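Open reading frame 2 (Aeromonas sobria, PDB 3WQB) probably acts as a chaperone that binds a serine protease of the same bacterium and helps it reach its mature, active form. Local coordinates at residues B[102-107]-B[112-117]; B[124-129]-B[134-139]. All blocks are in the same frame, centred on the assembly; numbering follows the deposited sequence.

Interaction 1 (B[102-107]-B[112-117])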
ATOM      1  N   LEU B 102     -35.338  -7.319  -1.527  1.00 35.91           N
ATOM      2  CA  LEU B 102     -34.022  -7.311  -0.888  1.00 34.71           C
ATOM      3  C   LEU B 102     -34.105  -6.664   0.490  1.00 33.76           C
ATOM      4  O   LEU B 102     -35.065  -5.949   0.792  1.00 33.96           O
ATOM      5  CB  LEU B 102     -33.005  -6.547  -1.746  1.00 34.74           C
ATOM      6  CG  LEU B 102     -32.832  -6.892  -3.229  1.00 34.52           C
ATOM      7  CD1 LEU B 102     -32.125  -5.753  -3.953  1.00 34.33           C
ATOM      8  CD2 LEU B 102     -32.090  -8.214  -3.420  1.00 34.48           C
ATOM      9  N   ASN B 103     -33.086  -6.908   1.314  1.00 32.39           N
ATOM     10  CA  ASN B 103     -33.018  -6.340   2.656  1.00 30.82           C
ATOM     11  C   ASN B 103     -31.951  -5.258   2.768  1.00 29.45           C
ATOM     12  O   ASN B 103     -30.768  -5.529   2.543  1.00 29.21           O
ATOM     13  CB  ASN B 103     -32.733  -7.435   3.688  1.00 31.14           C
ATOM     14  CG  ASN B 103     -33.822  -8.484   3.745  1.00 31.98           C
ATOM     15  OD1 ASN B 103     -35.002  -8.164   3.870  1.00 33.80           O
ATOM     16  ND2 ASN B 103     -33.428  -9.750   3.668  1.00 33.07           N
ATOM     17  N   PHE B 104     -32.369  -4.042   3.118  1.00 27.70           N
ATOM     18  CA  PHE B 104     -31.430  -2.959   3.413  1.00 25.92           C
ATOM     19  C   PHE B 104     -30.663  -3.289   4.683  1.00 25.29           C
ATOM     20  O   PHE B 104     -31.259  -3.492   5.747  1.00 25.41           O
ATOM     21  CB  PHE B 104     -32.155  -1.615   3.572  1.00 25.52           C
ATOM     22  CG  PHE B 104     -31.236  -0.462   3.912  1.00 24.10           C
ATOM     23  CD1 PHE B 104     -30.771   0.389   2.915  1.00 23.34           C
ATOM     24  CD2 PHE B 104     -30.839  -0.233   5.232  1.00 23.39           C
ATOM     25  CE1 PHE B 104     -29.922   1.454   3.219  1.00 22.43           C
ATOM     26  CE2 PHE B 104     -29.989   0.828   5.549  1.00 22.43           C
ATOM     27  CZ  PHE B 104     -29.530   1.673   4.544  1.00 22.10           C
ATOM     28  N   LYS B 105     -29.337  -3.336   4.569  1.00 24.10           N
ATOM     29  CA  LYS B 105     -28.485  -3.662   5.707  1.00 23.58           C
ATOM     30  C   LYS B 105     -27.877  -2.423   6.360  1.00 22.16           C
ATOM     31  O   LYS B 105     -27.981  -2.236   7.574  1.00 22.16           O
ATOM     32  CB  LYS B 105     -27.381  -4.636   5.283  1.00 24.06           C
ATOM     33  CG  LYS B 105     -27.861  -6.060   4.984  1.00 26.14           C
ATOM     34  CD  LYS B 105     -27.838  -6.960   6.221  1.00 29.44           C
ATOM     35  CE  LYS B 105     -29.133  -6.885   7.016  1.00 30.44           C
ATOM     36  NZ  LYS B 105     -29.088  -7.713   8.253  1.00 31.67           N
ATOM     37  N   GLN B 106     -27.243  -1.587   5.543  1.00 20.71           N
ATOM     38  CA  GLN B 106     -26.509  -0.414   6.019  1.00 19.36           C
ATOM     39  C   GLN B 106     -26.079   0.417   4.822  1.00 18.68           C
ATOM     40  O   GLN B 106     -26.205  -0.015   3.677  1.00 18.89           O
ATOM     41  CB  GLN B 106     -25.268  -0.833   6.820  1.00 19.17           C
ATOM     42  CG  GLN B 106     -24.192  -1.516   5.967  1.00 19.30           C
ATOM     43  CD  GLN B 106     -23.093  -2.117   6.799  1.00 19.48           C
ATOM     44  OE1 GLN B 106     -22.234  -1.406   7.335  1.00 20.44           O
ATOM     45  NE2 GLN B 106     -23.109  -3.441   6.920  1.00 19.01           N
ATOM     46  N   SER B 107     -25.552   1.606   5.087  1.00 17.96           N
ATOM     47  CA  SER B 107     -24.999   2.431   4.027  1.00 17.33           C
ATOM     48  C   SER B 107     -23.813   3.252   4.502  1.00 16.50           C
ATOM     49  O   SER B 107     -23.626   3.474   5.704  1.00 17.04           O
ATOM     50  CB  SER B 107     -26.068   3.342   3.420  1.00 17.73           C
ATOM     51  OG  SER B 107     -26.466   4.347   4.340  1.00 19.00           O
ATOM     52  N   ALA B 112     -25.364   1.988  -0.594  1.00 15.88           N
ATOM     53  CA  ALA B 112     -26.072   1.092   0.292  1.00 16.02           C
ATOM     54  C   ALA B 112     -25.688  -0.361   0.044  1.00 16.16           C
ATOM     55  O   ALA B 112     -25.405  -0.752  -1.088  1.00 16.31           O
ATOM     56  CB  ALA B 112     -27.574   1.270   0.128  1.00 16.33           C
ATOM     57  N   LEU B 113     -25.682  -1.132   1.124  1.00 16.55           N
ATOM     58  CA  LEU B 113     -25.507  -2.572   1.080  1.00 17.42           C
ATOM     59  C   LEU B 113     -26.873  -3.222   1.266  1.00 18.48           C
ATOM     60  O   LEU B 113     -27.536  -3.021   2.293  1.00 18.52           O
ATOM     61  CB  LEU B 113     -24.546  -3.037   2.178  1.00 17.06           C
ATOM     62  CG  LEU B 113     -23.041  -2.842   1.965  1.00 16.87           C
ATOM     63  CD1 LEU B 113     -22.629  -1.373   1.879  1.00 16.93           C
ATOM     64  CD2 LEU B 113     -22.273  -3.534   3.070  1.00 16.22           C
ATOM     65  N   LEU B 114     -27.298  -3.962   0.251  1.00 19.84           N
ATOM     66  CA  LEU B 114     -28.566  -4.681   0.277  1.00 21.39           C
ATOM     67  C   LEU B 114     -28.280  -6.172   0.205  1.00 22.81           C
ATOM     68  O   LEU B 114     -27.422  -6.614  -0.561  1.00 22.34           O
ATOM     69  CB  LEU B 114     -29.458  -4.248  -0.893  1.00 21.93           C
ATOM     70  CG  LEU B 114     -29.626  -2.755  -1.202  1.00 22.36           C
ATOM     71  CD1 LEU B 114     -30.489  -2.584  -2.445  1.00 23.93           C
ATOM     72  CD2 LEU B 114     -30.219  -1.966  -0.031  1.00 23.83           C
ATOM     73  N   GLU B 115     -28.982  -6.953   1.015  1.00 24.28           N
ATOM     74  CA  GLU B 115     -28.753  -8.391   1.025  1.00 26.46           C
ATOM     75  C   GLU B 115     -29.893  -9.133   0.341  1.00 27.51           C
ATOM     76  O   GLU B 115     -31.071  -8.831   0.555  1.00 27.65           O
ATOM     77  CB  GLU B 115     -28.530  -8.900   2.448  1.00 26.83           C
ATOM     78  CG  GLU B 115     -27.868 -10.276   2.517  1.00 28.63           C
ATOM     79  CD  GLU B 115     -27.390 -10.644   3.915  1.00 30.93           C
ATOM     80  OE1 GLU B 115     -26.352 -11.331   4.020  1.00 32.17           O
ATOM     81  OE2 GLU B 115     -28.042 -10.245   4.906  1.00 32.32           O
ATOM     82  N   ALA B 116     -29.522 -10.090  -0.504  1.00 28.67           N
ATOM     83  CA  ALA B 116     -30.492 -10.917  -1.203  1.00 29.96           C
ATOM     84  C   ALA B 116     -30.928 -12.073  -0.316  1.00 30.81           C
ATOM     85  O   ALA B 116     -30.132 -12.618   0.454  1.00 31.20           O
ATOM     86  CB  ALA B 116     -29.913 -11.426  -2.511  1.00 30.05           C
ATOM     87  N   LYS B 117     -32.207 -12.420  -0.415  1.00 31.73           N
ATOM     88  CA  LYS B 117     -32.788 -13.519   0.347  1.00 32.47           C
ATOM     89  C   LYS B 117     -32.450 -14.845  -0.337  1.00 32.69           C
ATOM     90  O   LYS B 117     -32.122 -14.850  -1.523  1.00 32.86           O
ATOM     91  CB  LYS B 117     -34.303 -13.319   0.460  1.00 32.69           C
ATOM     92  CG  LYS B 117     -34.685 -12.073   1.251  1.00 33.47           C
ATOM     93  CD  LYS B 117     -36.103 -11.612   0.958  1.00 34.82           C
ATOM     94  CE  LYS B 117     -36.442 -10.377   1.774  1.00 35.49           C
ATOM     95  NZ  LYS B 117     -37.802  -9.849   1.470  1.00 36.53           N
TER
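A classic beta bulge interrupts the hairpin of strands 102-107 and 112-116, where K105 and Q106 both stand opposite L113. The backbone of L113 serves both bulge residues: its O accepts from K105 N at 2.9 Å, while its N donates to Q106 O at 2.8 Å. Beyond the bulge, N103 and E115 form a hydrogen-bonded antiparallel pair in which E115 N reaches N103 O at 2.7 Å and N103 N bonds back to E115 O. The N103 carbonyl also receives a CA-H...O contact from L114.

One face carries L102, F104, A112, L114 and A116. F104 CG sits anti to the backbone N (chi1 179°), which brings the ring to L114 and A112, with CD1 3.8 Å from L114 CD2 and CE1 3.9 Å from A112 CB; both methyl groups approach the ring obliquely. L102 crosses L114 at about a right angle, the CD1 methyls meeting at 3.9 Å, and sends CD2 over A116. In the ferredoxin-like arrangement of strands 136-141, 83-87, 111-116 and 102-108, this is the face covered by helices 90-98 and 122-131, and K94 of helix 90-98 forms a cation-pi contact with F104.

Polar and aliphatic groups mix on the other face. The Q106 side chain lies beside that of L113, with NE2 3.9 Å from L113 CD2, and both residues pack against side chains on the chain of another protein. K105, bent at chi2 (-90°) and chi3 (88°), lays its methylenes near the E115 carboxylate, but NZ stays 4.3 Å from E115 OE2, too far for a salt bridge; OE1 is paired with R65 instead. K117, its chain extended, crosses the N103 amide and touches it through CG and CE.

Interaction 2 (B[124-129]-B[134-139])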
ATOM      1  N   ALA B 124     -30.103 -11.241 -12.198  1.00 26.94           N
ATOM      2  CA  ALA B 124     -31.373 -10.712 -12.692  1.00 27.08           C
ATOM      3  C   ALA B 124     -31.729  -9.401 -11.994  1.00 27.33           C
ATOM      4  O   ALA B 124     -32.183  -8.465 -12.639  1.00 27.51           O
ATOM      5  CB  ALA B 124     -32.496 -11.736 -12.532  1.00 26.96           C
ATOM      6  N   ILE B 125     -31.504  -9.336 -10.680  1.00 27.60           N
ATOM      7  CA  ILE B 125     -31.738  -8.110  -9.911  1.00 27.96           C
ATOM      8  C   ILE B 125     -30.837  -6.971 -10.402  1.00 28.05           C
ATOM      9  O   ILE B 125     -31.307  -5.847 -10.607  1.00 27.56           O
ATOM     10  CB  ILE B 125     -31.545  -8.337  -8.379  1.00 28.12           C
ATOM     11  CG1 ILE B 125     -32.540  -9.380  -7.838  1.00 28.98           C
ATOM     12  CG2 ILE B 125     -31.641  -7.013  -7.597  1.00 28.14           C
ATOM     13  CD1 ILE B 125     -34.010  -8.966  -7.886  1.00 29.79           C
ATOM     14  N   ALA B 126     -29.555  -7.276 -10.606  1.00 28.32           N
ATOM     15  CA  ALA B 126     -28.569  -6.282 -11.034  1.00 28.75           C
ATOM     16  C   ALA B 126     -28.865  -5.729 -12.425  1.00 29.37           C
ATOM     17  O   ALA B 126     -28.776  -4.519 -12.642  1.00 29.24           O
ATOM     18  CB  ALA B 126     -27.159  -6.861 -10.977  1.00 28.59           C
ATOM     19  N   THR B 127     -29.224  -6.609 -13.359  1.00 29.99           N
ATOM     20  CA  THR B 127     -29.558  -6.178 -14.720  1.00 30.70           C
ATOM     21  C   THR B 127     -30.807  -5.290 -14.746  1.00 30.73           C
ATOM     22  O   THR B 127     -30.867  -4.329 -15.514  1.00 30.72           O
ATOM     23  CB  THR B 127     -29.659  -7.358 -15.731  1.00 30.91           C
ATOM     24  OG1 THR B 127     -29.812  -6.842 -17.059  1.00 32.07           O
ATOM     25  CG2 THR B 127     -30.828  -8.278 -15.419  1.00 31.58           C
ATOM     26  N   LYS B 128     -31.779  -5.597 -13.886  1.00 30.85           N
ATOM     27  CA  LYS B 128     -32.983  -4.778 -13.753  1.00 31.17           C
ATOM     28  C   LYS B 128     -32.636  -3.388 -13.222  1.00 30.90           C
ATOM     29  O   LYS B 128     -33.062  -2.377 -13.784  1.00 30.84           O
ATOM     30  CB  LYS B 128     -34.023  -5.453 -12.850  1.00 31.47           C
ATOM     31  CG  LYS B 128     -34.711  -6.666 -13.469  1.00 32.93           C
ATOM     32  CD  LYS B 128     -35.805  -7.212 -12.553  1.00 34.62           C
ATOM     33  CE  LYS B 128     -36.494  -8.433 -13.157  1.00 35.75           C
ATOM     34  NZ  LYS B 128     -37.281  -8.102 -14.379  1.00 36.70           N
ATOM     35  N   LEU B 129     -31.841  -3.345 -12.153  1.00 30.62           N
ATOM     36  CA  LEU B 129     -31.417  -2.079 -11.555  1.00 30.25           C
ATOM     37  C   LEU B 129     -30.634  -1.202 -12.529  1.00 30.34           C
ATOM     38  O   LEU B 129     -30.817   0.017 -12.547  1.00 30.04           O
ATOM     39  CB  LEU B 129     -30.610  -2.323 -10.274  1.00 30.19           C
ATOM     40  CG  LEU B 129     -31.399  -2.711  -9.019  1.00 30.02           C
ATOM     41  CD1 LEU B 129     -30.467  -3.293  -7.966  1.00 30.15           C
ATOM     42  CD2 LEU B 129     -32.188  -1.531  -8.449  1.00 30.59           C
ATOM     43  N   VAL B 134     -29.726   2.672 -12.177  1.00 26.66           N
ATOM     44  CA  VAL B 134     -29.072   2.593 -10.877  1.00 25.82           C
ATOM     45  C   VAL B 134     -27.728   1.883 -11.022  1.00 25.09           C
ATOM     46  O   VAL B 134     -27.644   0.825 -11.645  1.00 25.20           O
ATOM     47  CB  VAL B 134     -29.963   1.859  -9.841  1.00 25.84           C
ATOM     48  CG1 VAL B 134     -29.345   1.920  -8.454  1.00 25.87           C
ATOM     49  CG2 VAL B 134     -31.371   2.454  -9.824  1.00 26.01           C
ATOM     50  N   ASN B 135     -26.677   2.493 -10.475  1.00 24.34           N
ATOM     51  CA  ASN B 135     -25.360   1.862 -10.401  1.00 23.54           C
ATOM     52  C   ASN B 135     -25.344   0.791  -9.316  1.00 22.43           C
ATOM     53  O   ASN B 135     -25.644   1.064  -8.157  1.00 21.72           O
ATOM     54  CB  ASN B 135     -24.268   2.904 -10.138  1.00 24.17           C
ATOM     55  CG  ASN B 135     -23.742   3.544 -11.413  1.00 26.58           C
ATOM     56  OD1 ASN B 135     -24.506   3.909 -12.307  1.00 28.96           O
ATOM     57  ND2 ASN B 135     -22.422   3.683 -11.498  1.00 29.26           N
ATOM     58  N   VAL B 136     -25.017  -0.431  -9.714  1.00 21.23           N
ATOM     59  CA  VAL B 136     -25.063  -1.586  -8.817  1.00 20.56           C
ATOM     60  C   VAL B 136     -23.810  -2.451  -8.982  1.00 19.56           C
ATOM     61  O   VAL B 136     -23.279  -2.583 -10.080  1.00 19.68           O
ATOM     62  CB  VAL B 136     -26.363  -2.423  -9.049  1.00 20.89           C
ATOM     63  CG1 VAL B 136     -26.495  -2.862 -10.511  1.00 21.85           C
ATOM     64  CG2 VAL B 136     -26.432  -3.633  -8.120  1.00 21.45           C
ATOM     65  N   GLN B 137     -23.345  -3.030  -7.878  1.00 18.02           N
ATOM     66  CA  GLN B 137     -22.241  -3.979  -7.909  1.00 17.00           C
ATOM     67  C   GLN B 137     -22.605  -5.193  -7.062  1.00 16.42           C
ATOM     68  O   GLN B 137     -22.974  -5.060  -5.892  1.00 16.25           O
ATOM     69  CB  GLN B 137     -20.941  -3.332  -7.398  1.00 16.53           C
ATOM     70  CG  GLN B 137     -19.699  -4.241  -7.449  1.00 17.44           C
ATOM     71  CD  GLN B 137     -18.481  -3.617  -6.779  1.00 19.40           C
ATOM     72  OE1 GLN B 137     -18.611  -2.752  -5.921  1.00 22.12           O
ATOM     73  NE2 GLN B 137     -17.291  -4.053  -7.177  1.00 21.26           N
ATOM     74  N   ILE B 138     -22.533  -6.370  -7.672  1.00 16.37           N
ATOM     75  CA  ILE B 138     -22.692  -7.625  -6.943  1.00 16.18           C
ATOM     76  C   ILE B 138     -21.390  -7.906  -6.203  1.00 15.88           C
ATOM     77  O   ILE B 138     -20.324  -7.972  -6.823  1.00 15.68           O
ATOM     78  CB  ILE B 138     -23.008  -8.798  -7.903  1.00 16.36           C
ATOM     79  CG1 ILE B 138     -24.315  -8.521  -8.655  1.00 17.13           C
ATOM     80  CG2 ILE B 138     -23.094 -10.115  -7.133  1.00 16.31           C
ATOM     81  CD1 ILE B 138     -24.562  -9.407  -9.864  1.00 18.86           C
ATOM     82  N   GLU B 139     -21.464  -8.042  -4.881  1.00 15.75           N
ATOM     83  CA  GLU B 139     -20.246  -8.315  -4.116  1.00 16.01           C
ATOM     84  C   GLU B 139     -19.702  -9.717  -4.371  1.00 15.94           C
ATOM     85  O   GLU B 139     -20.397 -10.719  -4.177  1.00 15.71           O
ATOM     86  CB  GLU B 139     -20.435  -8.097  -2.617  1.00 16.19           C
ATOM     87  CG  GLU B 139     -19.189  -8.508  -1.832  1.00 17.13           C
ATOM     88  CD  GLU B 139     -19.254  -8.162  -0.371  1.00 17.51           C
ATOM     89  OE1 GLU B 139     -20.256  -8.496   0.289  1.00 19.15           O
ATOM     90  OE2 GLU B 139     -18.271  -7.586   0.123  1.00 18.53           O
TER
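Helix 124-129 runs nearly antiparallel to strand 136-139, at 167° and with a closest axis approach of 8.7 Å, and V134 N donates to L129 O at 2.9 Å as the chain turns from one to the other. The bond is somewhat bent, with an N-H...O angle of 156°, and the donor sits tilted from the carbonyl plane. V134 CB also lies 3.4 Å from L129 O, packed beside the carbonyl its own N-H binds.

A126 and L129 are the helix residues that face the strand. V136 stands between them: chi1 of 56° places CG1 near the A126 backbone, 3.5 Å from A126 O and 4.1 Å from A126 CB, while CG2 meets L129 CD1 at 4.1 Å, the two side chains crossing at about a right angle. Further along, I138 extends CD1 to 3.8 Å from A126 CB. L96 of helix 90-98 touches both L129 and V134. With small and branched aliphatic groups in these positions, dispersion and burial of apolar surface hold the helix on the sheet, and the V134 N to L129 O bond is the one hydrogen bond between the two segments.

In the fold
Interaction 1 joins neighbouring strands through a ladder of backbone bonds, whereas interaction 2 packs a helix along strand 136-139, on one face of the sheet, by aliphatic groups. The first is partly buried, with charged and amide groups on its outer face; the second is a buried contact lying nearer the centre of the chain. Both reach the same antiparallel sheet, 102-107 on one of its edge strands and 134-139 on the far side of strand 83-87. Helix 122-131 follows strand 111-116, and L102 CD1 packs against I125 CG2 at 3.9 Å, joining the hairpin to the helix. Q106 and L113 pack on the chain of another protein, as do Q137 and E139, which do not touch the helix.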